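PDB 3MKH: nitroalkane oxidase from Podospora anserina, which catalyses the FAD-dependent oxidation of nitroalkanes to aldehydes or ketones, releasing nitrite and reducing molecular oxygen to hydrogen peroxide. Local coordinates for the interface of chains A and B and the interface of chains A and C. Sequence-based numbering; all coordinates share one arbitrary frame. Chains: chain A/B/C, Nitroalkane oxidase.

Contact 1: the interface of chains A and B. Residues chain A 330, 350-351, 421-422, 425; chain B 321, 325-326, 328.
B:Lys321 of helix 311-340 brings its terminal amine NZ to A:Glu350 and the A:Ala421 carbonyl, alongside A:Trp422. NZ forms a salt bridge to the carboxylate oxygen OE1 of A:Glu350 at 2.9 Å, approaching on the syn side but out of the carboxylate plane. It also donates to the carbonyl O of A:Ala421 at 2.8 Å, from above that carbonyl's plane. Within chain B the same NZ of B:Lys321 donates to the anti lone pair of B:Glu325 OE2 at 2.7 Å. One lysine thus lies between two carboxylates of different subunits, and its charge probably offsets their mutual repulsion. B:Glu325 OE1 is in turn bridged by NH2 of B:Arg328.

Apolar and ring contacts flank this network. The chain of B:Lys321, bent at chi2 (51°) and chi4 (70°), slides antiparallel past A:Trp422 and lays CE over the six-membered ring, 3.7 Å from its centroid. A:Leu351 CD2 packs against CG and CD of B:Glu325, while A:Leu330 CD1 meets its CB; both leucines cross the glutamate at about a right angle.

Two waters link the subunits of this homotetramer here. A:Thr425 and B:Arg328 approach tip to tip, and water 2 joins A:Thr425 OG1 to B:Arg328 NE. The same hydroxyl binds water 1, which lies 2.7 Å from B:Glu325 OE2.

Contact 2: the interface of chains A and C. Residues chain A 379, 381, 386, 390; chain C 232-233, 390, 393.
C:Pro233 turns its CD-CG edge to one face of the A:Tyr379 ring, with CD over the ring centre, 3.6 Å from the centroid, in a CH-pi contact. The neighbouring C:Thr232 meets the CD2-CE2 side of the ring through CB and CG2, and its CG2 is 3.5 Å from A:Tyr379 CD2. A:Leu381 closes over the Thr-Pro segment, bringing CD1 to 3.6 Å from the carbonyl carbon C of C:Thr232.

Further out, the phenol hydroxyl OH of A:Tyr379 donates to the backbone O of C:Asn390 at 2.7 Å; the oxygen lies at the ring edge, in its plane. A phenylalanine here would keep the ring but would probably leave that carbonyl without its donor from chain A.

At the rim, A:Asn390 and C:Asn390 meet tip to tip across the two-fold. CG anti to the carbonyl carbon (chi1 -76° in A:Asn390) sends each amide toward its mate. Each ND2 donates to the other's OD1, at 2.9 Å from A:Asn390 ND2 to C:Asn390 OD1 (168° at H), and the reciprocal pair probably holds each amide in its rotation although the planes are turned 38° apart. Water 3 joins A:Ser386 OG to C:Asn390 OD1.

In the fold, both asparagines lie on helix 385-392, which meets its symmetry mate here, while A:Tyr379 ends the 3-10 helix 375-379.

Contact 3: the interface of chains A and C. Residues chain A 371-372, 375-376; chain C 393, 396-397, 403.
C:Ile397 inserts its branched side chain against the turn where helix 345-374 of chain A passes into the 3-10 helix 375-379, in the C-terminal domain of this acyl-CoA dehydrogenase family member. C:Ile397 is an FAD-binding position, as are A:Asn372, A:Gly375 and A:Ile376 opposite it, so cofactor-binding segments of both chains meet here. The CB atom of C:Ile397 rests over the backbone, 3.9 Å from the carbonyl carbon C of A:Gly375. There the chain divides. CG2, anti to the carbonyl carbon, turns toward the helix end and reaches the side-chain oxygen OD1 of A:Asn372 and the backbone O of A:Ile371, both at 3.6 Å. CG1 sits between the backbone N and the carbonyl carbon (chi1 60°) and faces CD1 of A:Ile376 at 4.0 Å. Beyond it the extended chain carries the tip, CD1, to the carbonyl O of A:Gly375 at 3.6 Å, with CG2 of A:Ile371 a little further off.

Around this wedge, A:Asn372 crosses C:Ile397 at about a right angle, and its OD1 also touches CB of C:Pro396. The polar atoms are linked across the interface by water. Water 4 lies 2.8 Å from A:Asn372 OD1 and connects it to the backbone O of C:Val393. Water 5 joins the backbone O of A:Asn372 to the amide N of C:Val403, near the start of helix 402-415.

Contact 4: the interface of chains A and B. Residues chain A 4-7; chain B 336, 340-342, 425.
This subunit interface of the homotetramer is a clasp between the N-terminal segment of chain A and the end of helix 311-340 in chain B, and it ties the chain start to the neighbouring subunit. A:His6 and B:His336 make its centre, meeting edge to face with planes 86° apart: CE1 of B:His336 points onto a face of the A:His6 ring, toward its rim, 3.6 Å from A:His6 CD2. B:His336 CG, anti to the backbone N (chi1 -174°), carries the ring out to A:Phe5, whose backbone N lies over one face; the amide ND2 of B:Asn340 covers the other and bonds to the backbone O of B:His336. A:Asp4 OD1 lies 3.2 Å from B:His336 NE2, too poorly placed to count as a bond. The same OD1 accepts a hydrogen bond from the backbone N of A:His6, which probably helps to hold the segment. An alanine in place of B:His336 would probably open a gap between A:Phe5 and B:Asn340 and leave the A:His6 ring freer to tilt.

A:His6 NE2 makes weak hydrogen bonds to two successive carbonyls, O of B:Gly341 at 3.0 Å and O of B:Asn340 at 3.1 Å. CD of B:Pro342, which follows a cis peptide bond, packs near A:His6 CD2. Water 6 bridges the backbone O of A:Phe5, at 2.7 Å, to the backbone O of B:Thr425.

Contact 1: the interface of chains A and B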
loop_
_atom_site.group_PDB
_atom_site.type_symbol
_atom_site.label_atom_id
_atom_site.label_comp_id
_atom_site.label_asym_id
_atom_site.label_seq_id
_atom_site.Cartn_x
_atom_site.Cartn_y
_atom_site.Cartn_z
ATOM N N LEU A 330 14.789 -13.327 -1.228
ATOM C CA LEU A 330 13.931 -14.092 -0.331
ATOM C C LEU A 330 13.691 -15.508 -0.863
ATOM O O LEU A 330 13.779 -16.483 -0.113
ATOM C CB LEU A 330 12.585 -13.375 -0.097
ATOM C CG LEU A 330 11.620 -14.178 0.792
ATOM C CD1 LEU A 330 12.273 -14.496 2.116
ATOM C CD2 LEU A 330 10.304 -13.442 1.023
ATOM N N GLU A 350 8.439 -21.978 7.287
ATOM C CA GLU A 350 7.981 -20.591 7.354
ATOM C C GLU A 350 8.561 -19.720 6.236
ATOM O O GLU A 350 7.874 -18.838 5.709
ATOM C CB GLU A 350 8.308 -19.947 8.718
ATOM C CG GLU A 350 7.541 -18.632 8.924
ATOM C CD GLU A 350 8.091 -17.758 10.057
ATOM O OE1 GLU A 350 9.326 -17.704 10.233
ATOM O OE2 GLU A 350 7.278 -17.108 10.760
ATOM N N LEU A 351 9.826 -19.952 5.887
ATOM C CA LEU A 351 10.462 -19.170 4.827
ATOM C C LEU A 351 9.904 -19.515 3.447
ATOM O O LEU A 351 9.758 -18.634 2.606
ATOM C CB LEU A 351 11.982 -19.357 4.840
ATOM C CG LEU A 351 12.709 -18.821 6.085
ATOM C CD1 LEU A 351 14.228 -18.909 5.892
ATOM C CD2 LEU A 351 12.287 -17.395 6.410
ATOM N N ALA A 421 11.475 -17.563 16.300
ATOM C CA ALA A 421 11.391 -16.612 15.191
ATOM C C ALA A 421 12.545 -16.628 14.181
ATOM O O ALA A 421 12.314 -16.776 12.983
ATOM C CB ALA A 421 11.162 -15.211 15.716
ATOM N N TRP A 422 13.776 -16.466 14.655
ATOM C CA TRP A 422 14.905 -16.229 13.758
ATOM C C TRP A 422 15.855 -17.423 13.644
ATOM O O TRP A 422 16.962 -17.290 13.128
ATOM C CB TRP A 422 15.673 -14.963 14.202
ATOM C CG TRP A 422 14.712 -13.868 14.536
ATOM C CD1 TRP A 422 14.341 -13.448 15.782
ATOM C CD2 TRP A 422 13.927 -13.118 13.609
ATOM N NE1 TRP A 422 13.398 -12.454 15.688
ATOM C CE2 TRP A 422 13.122 -12.234 14.363
ATOM C CE3 TRP A 422 13.832 -13.095 12.214
ATOM C CZ2 TRP A 422 12.233 -11.339 13.767
ATOM C CZ3 TRP A 422 12.947 -12.195 11.621
ATOM C CH2 TRP A 422 12.163 -11.333 12.397
ATOM N N THR A 425 17.577 -18.250 10.407
ATOM C CA THR A 425 18.677 -17.392 9.999
ATOM C C THR A 425 19.870 -17.554 10.956
ATOM O O THR A 425 20.993 -17.834 10.522
ATOM C CB THR A 425 18.255 -15.906 9.941
ATOM O OG1 THR A 425 17.207 -15.744 8.974
ATOM C CG2 THR A 425 19.430 -15.030 9.522
ATOM N N LYS B 321 6.766 -10.416 9.563
ATOM C CA LYS B 321 7.822 -11.434 9.506
ATOM C C LYS B 321 8.307 -11.619 8.062
ATOM O O LYS B 321 9.521 -11.694 7.787
ATOM C CB LYS B 321 7.293 -12.759 10.083
ATOM C CG LYS B 321 8.343 -13.861 10.243
ATOM C CD LYS B 321 9.554 -13.318 10.987
ATOM C CE LYS B 321 10.245 -14.414 11.801
ATOM N NZ LYS B 321 10.943 -15.416 10.934
ATOM N N GLU B 325 12.153 -10.850 6.583
ATOM C CA GLU B 325 12.987 -11.842 5.917
ATOM C C GLU B 325 13.419 -11.369 4.535
ATOM O O GLU B 325 14.569 -11.547 4.146
ATOM C CB GLU B 325 12.283 -13.205 5.849
ATOM C CG GLU B 325 11.910 -13.768 7.209
ATOM C CD GLU B 325 13.129 -14.156 8.060
ATOM O OE1 GLU B 325 14.281 -14.016 7.590
ATOM O OE2 GLU B 325 12.923 -14.627 9.199
ATOM N N ALA B 326 12.509 -10.748 3.788
ATOM C CA ALA B 326 12.895 -10.172 2.508
ATOM C C ALA B 326 13.947 -9.074 2.701
ATOM O O ALA B 326 14.932 -8.992 1.953
ATOM C CB ALA B 326 11.664 -9.604 1.775
ATOM N N ARG B 328 16.166 -8.569 5.161
ATOM C CA ARG B 328 17.500 -9.096 5.466
ATOM C C ARG B 328 18.152 -9.790 4.271
ATOM O O ARG B 328 19.355 -9.620 4.022
ATOM C CB ARG B 328 17.514 -10.020 6.704
ATOM C CG ARG B 328 18.953 -10.311 7.235
ATOM C CD ARG B 328 18.952 -11.006 8.600
ATOM N NE ARG B 328 17.843 -11.918 8.597
ATOM C CZ ARG B 328 16.834 -11.901 9.442
ATOM N NH1 ARG B 328 16.794 -11.056 10.465
ATOM N NH2 ARG B 328 15.867 -12.777 9.255
HETATM O O HOH W 1 14.831 -16.194 10.254
HETATM O O HOH W 2 17.710 -14.155 6.723
#

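Contact 2: the interface of chains A and C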
loop_
_atom_site.group_PDB
_atom_site.type_symbol
_atom_site.label_atom_id
_atom_site.label_comp_id
_atom_site.label_asym_id
_atom_site.label_seq_id
_atom_site.Cartn_x
_atom_site.Cartn_y
_atom_site.Cartn_z
ATOM N N TYR A 379 -2.550 -1.166 -22.762
ATOM C CA TYR A 379 -3.870 -1.771 -22.932
ATOM C C TYR A 379 -3.971 -2.444 -24.302
ATOM O O TYR A 379 -4.999 -3.000 -24.650
ATOM C CB TYR A 379 -4.978 -0.718 -22.785
ATOM C CG TYR A 379 -6.302 -1.233 -22.238
ATOM C CD1 TYR A 379 -6.358 -1.891 -21.002
ATOM C CD2 TYR A 379 -7.502 -1.011 -22.923
ATOM C CE1 TYR A 379 -7.541 -2.344 -20.484
ATOM C CE2 TYR A 379 -8.716 -1.458 -22.403
ATOM C CZ TYR A 379 -8.729 -2.131 -21.178
ATOM O OH TYR A 379 -9.917 -2.594 -20.637
ATOM N N LEU A 381 -3.165 -5.344 -26.759
ATOM C CA LEU A 381 -2.807 -6.764 -26.666
ATOM C C LEU A 381 -1.639 -7.154 -27.586
ATOM O O LEU A 381 -1.135 -8.266 -27.499
ATOM C CB LEU A 381 -4.038 -7.671 -26.878
ATOM C CG LEU A 381 -5.028 -7.596 -25.698
ATOM C CD1 LEU A 381 -6.296 -8.416 -25.930
ATOM C CD2 LEU A 381 -4.345 -8.042 -24.411
ATOM N N SER A 386 -0.562 -6.771 -20.584
ATOM C CA SER A 386 -1.830 -7.339 -20.140
ATOM C C SER A 386 -1.671 -8.825 -19.786
ATOM O O SER A 386 -2.140 -9.277 -18.743
ATOM C CB SER A 386 -2.911 -7.153 -21.209
ATOM O OG SER A 386 -4.124 -7.756 -20.815
ATOM N N ASN A 390 -2.356 -10.760 -16.202
ATOM C CA ASN A 390 -3.273 -11.886 -16.123
ATOM C C ASN A 390 -2.605 -13.217 -15.803
ATOM O O ASN A 390 -3.275 -14.172 -15.421
ATOM C CB ASN A 390 -4.128 -11.982 -17.374
ATOM C CG ASN A 390 -5.219 -10.941 -17.379
ATOM O OD1 ASN A 390 -6.100 -10.975 -16.536
ATOM N ND2 ASN A 390 -5.135 -9.982 -18.292
ATOM N N THR C 232 -8.117 -5.088 -27.032
ATOM C CA THR C 232 -7.861 -4.669 -25.656
ATOM C C THR C 232 -8.384 -5.757 -24.723
ATOM O O THR C 232 -9.253 -6.528 -25.121
ATOM C CB THR C 232 -8.551 -3.302 -25.346
ATOM O OG1 THR C 232 -9.952 -3.351 -25.681
ATOM C CG2 THR C 232 -7.909 -2.183 -26.159
ATOM N N PRO C 233 -7.866 -5.831 -23.483
ATOM C CA PRO C 233 -8.276 -6.955 -22.628
ATOM C C PRO C 233 -9.654 -6.765 -22.000
ATOM O O PRO C 233 -10.275 -7.740 -21.561
ATOM C CB PRO C 233 -7.184 -6.990 -21.552
ATOM C CG PRO C 233 -6.699 -5.583 -21.469
ATOM C CD PRO C 233 -6.783 -5.033 -22.878
ATOM N N ASN C 390 -9.745 -6.415 -15.666
ATOM C CA ASN C 390 -9.246 -6.014 -16.967
ATOM C C ASN C 390 -9.986 -4.780 -17.492
ATOM O O ASN C 390 -9.524 -4.137 -18.413
ATOM C CB ASN C 390 -9.302 -7.171 -17.965
ATOM C CG ASN C 390 -8.152 -8.163 -17.770
ATOM O OD1 ASN C 390 -6.976 -7.825 -17.950
ATOM N ND2 ASN C 390 -8.485 -9.374 -17.402
ATOM N N VAL C 393 -8.180 -1.678 -15.043
ATOM C CA VAL C 393 -6.799 -1.229 -15.255
ATOM C C VAL C 393 -6.652 -0.123 -16.281
ATOM O O VAL C 393 -5.627 0.556 -16.316
ATOM C CB VAL C 393 -5.802 -2.382 -15.618
ATOM C CG1 VAL C 393 -5.555 -3.278 -14.417
ATOM C CG2 VAL C 393 -6.287 -3.154 -16.810
HETATM O O HOH W 3 -4.727 -6.449 -18.538
#

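Contact 3: the interface of chains A and C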
loop_
_atom_site.group_PDB
_atom_site.type_symbol
_atom_site.label_atom_id
_atom_site.label_comp_id
_atom_site.label_asym_id
_atom_site.label_seq_id
_atom_site.Cartn_x
_atom_site.Cartn_y
_atom_site.Cartn_z
ATOM N N ILE A 371 2.092 -1.213 -15.919
ATOM C CA ILE A 371 0.997 -0.734 -16.767
ATOM C C ILE A 371 0.817 0.792 -16.615
ATOM O O ILE A 371 0.686 1.518 -17.596
ATOM C CB ILE A 371 -0.294 -1.513 -16.451
ATOM C CG1 ILE A 371 -0.230 -2.896 -17.123
ATOM C CG2 ILE A 371 -1.545 -0.735 -16.879
ATOM C CD1 ILE A 371 -1.247 -3.899 -16.567
ATOM N N ASN A 372 0.843 1.282 -15.384
ATOM C CA ASN A 372 0.730 2.727 -15.165
ATOM C C ASN A 372 1.896 3.526 -15.756
ATOM O O ASN A 372 1.711 4.633 -16.276
ATOM C CB ASN A 372 0.543 3.018 -13.671
ATOM C CG ASN A 372 -0.827 2.599 -13.182
ATOM O OD1 ASN A 372 -1.754 2.534 -13.975
ATOM N ND2 ASN A 372 -0.959 2.270 -11.896
ATOM N N GLY A 375 1.601 3.404 -19.632
ATOM C CA GLY A 375 0.483 4.238 -20.027
ATOM C C GLY A 375 -0.505 3.489 -20.897
ATOM O O GLY A 375 -0.609 2.268 -20.827
ATOM N N ILE A 376 -1.223 4.227 -21.730
ATOM C CA ILE A 376 -2.323 3.659 -22.484
ATOM C C ILE A 376 -1.870 2.517 -23.389
ATOM O O ILE A 376 -2.618 1.570 -23.622
ATOM C CB ILE A 376 -3.057 4.745 -23.304
ATOM C CG1 ILE A 376 -4.390 4.206 -23.812
ATOM C CG2 ILE A 376 -2.175 5.275 -24.418
ATOM C CD1 ILE A 376 -5.347 3.888 -22.679
ATOM N N VAL C 393 -8.180 -1.678 -15.043
ATOM C CA VAL C 393 -6.799 -1.229 -15.255
ATOM C C VAL C 393 -6.652 -0.123 -16.281
ATOM O O VAL C 393 -5.627 0.556 -16.316
ATOM C CB VAL C 393 -5.802 -2.382 -15.618
ATOM C CG1 VAL C 393 -5.555 -3.278 -14.417
ATOM C CG2 VAL C 393 -6.287 -3.154 -16.810
ATOM N N PRO C 396 -6.830 4.195 -14.673
ATOM C CA PRO C 396 -5.730 5.108 -14.338
ATOM C C PRO C 396 -5.003 5.634 -15.576
ATOM O O PRO C 396 -4.415 6.713 -15.514
ATOM C CB PRO C 396 -4.787 4.238 -13.491
ATOM C CG PRO C 396 -5.685 3.175 -12.914
ATOM C CD PRO C 396 -6.664 2.878 -14.029
ATOM N N ILE C 397 -5.046 4.896 -16.683
ATOM C CA ILE C 397 -4.172 5.205 -17.815
ATOM C C ILE C 397 -4.895 5.917 -18.952
ATOM O O ILE C 397 -4.255 6.498 -19.820
ATOM C CB ILE C 397 -3.455 3.944 -18.403
ATOM C CG1 ILE C 397 -4.481 2.910 -18.895
ATOM C CG2 ILE C 397 -2.460 3.334 -17.388
ATOM C CD1 ILE C 397 -3.843 1.582 -19.408
ATOM N N VAL C 403 -0.086 9.133 -14.327
ATOM C CA VAL C 403 1.343 9.349 -14.123
ATOM C C VAL C 403 1.921 10.436 -15.011
ATOM O O VAL C 403 2.719 11.246 -14.544
ATOM C CB VAL C 403 2.148 8.053 -14.313
ATOM C CG1 VAL C 403 3.648 8.347 -14.253
ATOM C CG2 VAL C 403 1.753 7.034 -13.263
HETATM O O HOH W 4 -3.818 0.693 -14.228
HETATM O O HOH W 5 -0.381 6.475 -16.166
#

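Contact 4: the interface of chains A and B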
loop_
_atom_site.group_PDB
_atom_site.type_symbol
_atom_site.label_atom_id
_atom_site.label_comp_id
_atom_site.label_asym_id
_atom_site.label_seq_id
_atom_site.Cartn_x
_atom_site.Cartn_y
_atom_site.Cartn_z
ATOM N N ASP A 4 27.227 -16.272 0.757
ATOM C CA ASP A 4 27.757 -16.169 -0.598
ATOM C C ASP A 4 26.591 -16.142 -1.590
ATOM O O ASP A 4 25.761 -17.047 -1.581
ATOM C CB ASP A 4 28.660 -17.379 -0.878
ATOM C CG ASP A 4 29.486 -17.222 -2.150
ATOM O OD1 ASP A 4 29.298 -16.222 -2.886
ATOM O OD2 ASP A 4 30.321 -18.117 -2.417
ATOM N N PHE A 5 26.530 -15.107 -2.428
ATOM C CA PHE A 5 25.485 -14.988 -3.454
ATOM C C PHE A 5 25.982 -15.275 -4.884
ATOM O O PHE A 5 25.249 -15.090 -5.862
ATOM C CB PHE A 5 24.824 -13.601 -3.382
ATOM C CG PHE A 5 23.960 -13.402 -2.155
ATOM C CD1 PHE A 5 24.532 -13.108 -0.926
ATOM C CD2 PHE A 5 22.584 -13.521 -2.236
ATOM C CE1 PHE A 5 23.747 -12.938 0.205
ATOM C CE2 PHE A 5 21.788 -13.347 -1.112
ATOM C CZ PHE A 5 22.375 -13.055 0.110
ATOM N N HIS A 6 27.220 -15.744 -5.009
ATOM C CA HIS A 6 27.742 -16.148 -6.316
ATOM C C HIS A 6 27.256 -17.541 -6.702
ATOM O O HIS A 6 27.270 -18.462 -5.891
ATOM C CB HIS A 6 29.279 -16.122 -6.331
ATOM C CG HIS A 6 29.858 -14.742 -6.372
ATOM N ND1 HIS A 6 31.205 -14.492 -6.233
ATOM C CD2 HIS A 6 29.267 -13.535 -6.547
ATOM C CE1 HIS A 6 31.422 -13.192 -6.319
ATOM N NE2 HIS A 6 30.262 -12.588 -6.506
ATOM N N LEU A 7 26.840 -17.696 -7.951
ATOM C CA LEU A 7 26.457 -19.000 -8.449
ATOM C C LEU A 7 27.720 -19.816 -8.674
ATOM O O LEU A 7 28.722 -19.291 -9.172
ATOM C CB LEU A 7 25.712 -18.881 -9.779
ATOM C CG LEU A 7 24.269 -18.371 -9.801
ATOM C CD1 LEU A 7 24.193 -16.969 -9.273
ATOM C CD2 LEU A 7 23.768 -18.430 -11.218
ATOM N N HIS B 336 26.960 -8.277 0.063
ATOM C CA HIS B 336 27.848 -9.186 -0.639
ATOM C C HIS B 336 28.281 -8.636 -1.991
ATOM O O HIS B 336 29.473 -8.642 -2.319
ATOM C CB HIS B 336 27.201 -10.557 -0.811
ATOM C CG HIS B 336 28.118 -11.577 -1.408
ATOM N ND1 HIS B 336 28.235 -11.765 -2.768
ATOM C CD2 HIS B 336 28.981 -12.447 -0.832
ATOM C CE1 HIS B 336 29.111 -12.726 -3.003
ATOM N NE2 HIS B 336 29.578 -13.157 -1.847
ATOM N N ASN B 340 31.908 -7.920 -3.826
ATOM C CA ASN B 340 32.235 -9.126 -4.574
ATOM C C ASN B 340 31.680 -9.198 -5.993
ATOM O O ASN B 340 32.033 -10.109 -6.740
ATOM C CB ASN B 340 31.791 -10.371 -3.795
ATOM C CG ASN B 340 32.472 -10.490 -2.456
ATOM O OD1 ASN B 340 33.574 -11.021 -2.360
ATOM N ND2 ASN B 340 31.811 -10.018 -1.405
ATOM N N GLY B 341 30.813 -8.265 -6.370
ATOM C CA GLY B 341 30.174 -8.337 -7.679
ATOM C C GLY B 341 29.165 -9.472 -7.700
ATOM O O GLY B 341 28.809 -9.982 -6.630
ATOM N N PRO B 342 28.746 -9.933 -8.900
ATOM C CA PRO B 342 29.270 -9.694 -10.256
ATOM C C PRO B 342 28.873 -8.412 -10.988
ATOM O O PRO B 342 29.136 -8.311 -12.195
ATOM C CB PRO B 342 28.689 -10.865 -11.043
ATOM C CG PRO B 342 27.365 -11.088 -10.379
ATOM C CD PRO B 342 27.681 -10.953 -8.918
ATOM N N THR B 425 23.350 -10.155 -10.493
ATOM C CA THR B 425 22.970 -11.502 -10.084
ATOM C C THR B 425 23.501 -12.566 -11.047
ATOM O O THR B 425 24.133 -13.548 -10.628
ATOM C CB THR B 425 21.431 -11.664 -9.985
ATOM O OG1 THR B 425 20.919 -10.803 -8.963
ATOM C CG2 THR B 425 21.062 -13.127 -9.656
HETATM O O HOH W 6 25.619 -13.672 -8.114
#

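Contacts 1 and 4 belong to the A-B interface and contacts 2 and 3 to the A-C interface, so chain A joins two neighbours through different surfaces. The centres of contacts 1 and 4 lie about 20 Å apart; both use helix 311-340 of chain B, and residue 425 serves contact 1 from chain A and contact 4 from chain B. Contacts 2 and 3, about 11 Å apart, share C:Val393 and the 3-10 helix 375-379 of chain A. The C-alpha centres of contacts on different interfaces lie about 34 to 37 Å apart. Helix 345-374 of chain A enters both contact 1 and contact 3, linking the two interfaces within one subunit.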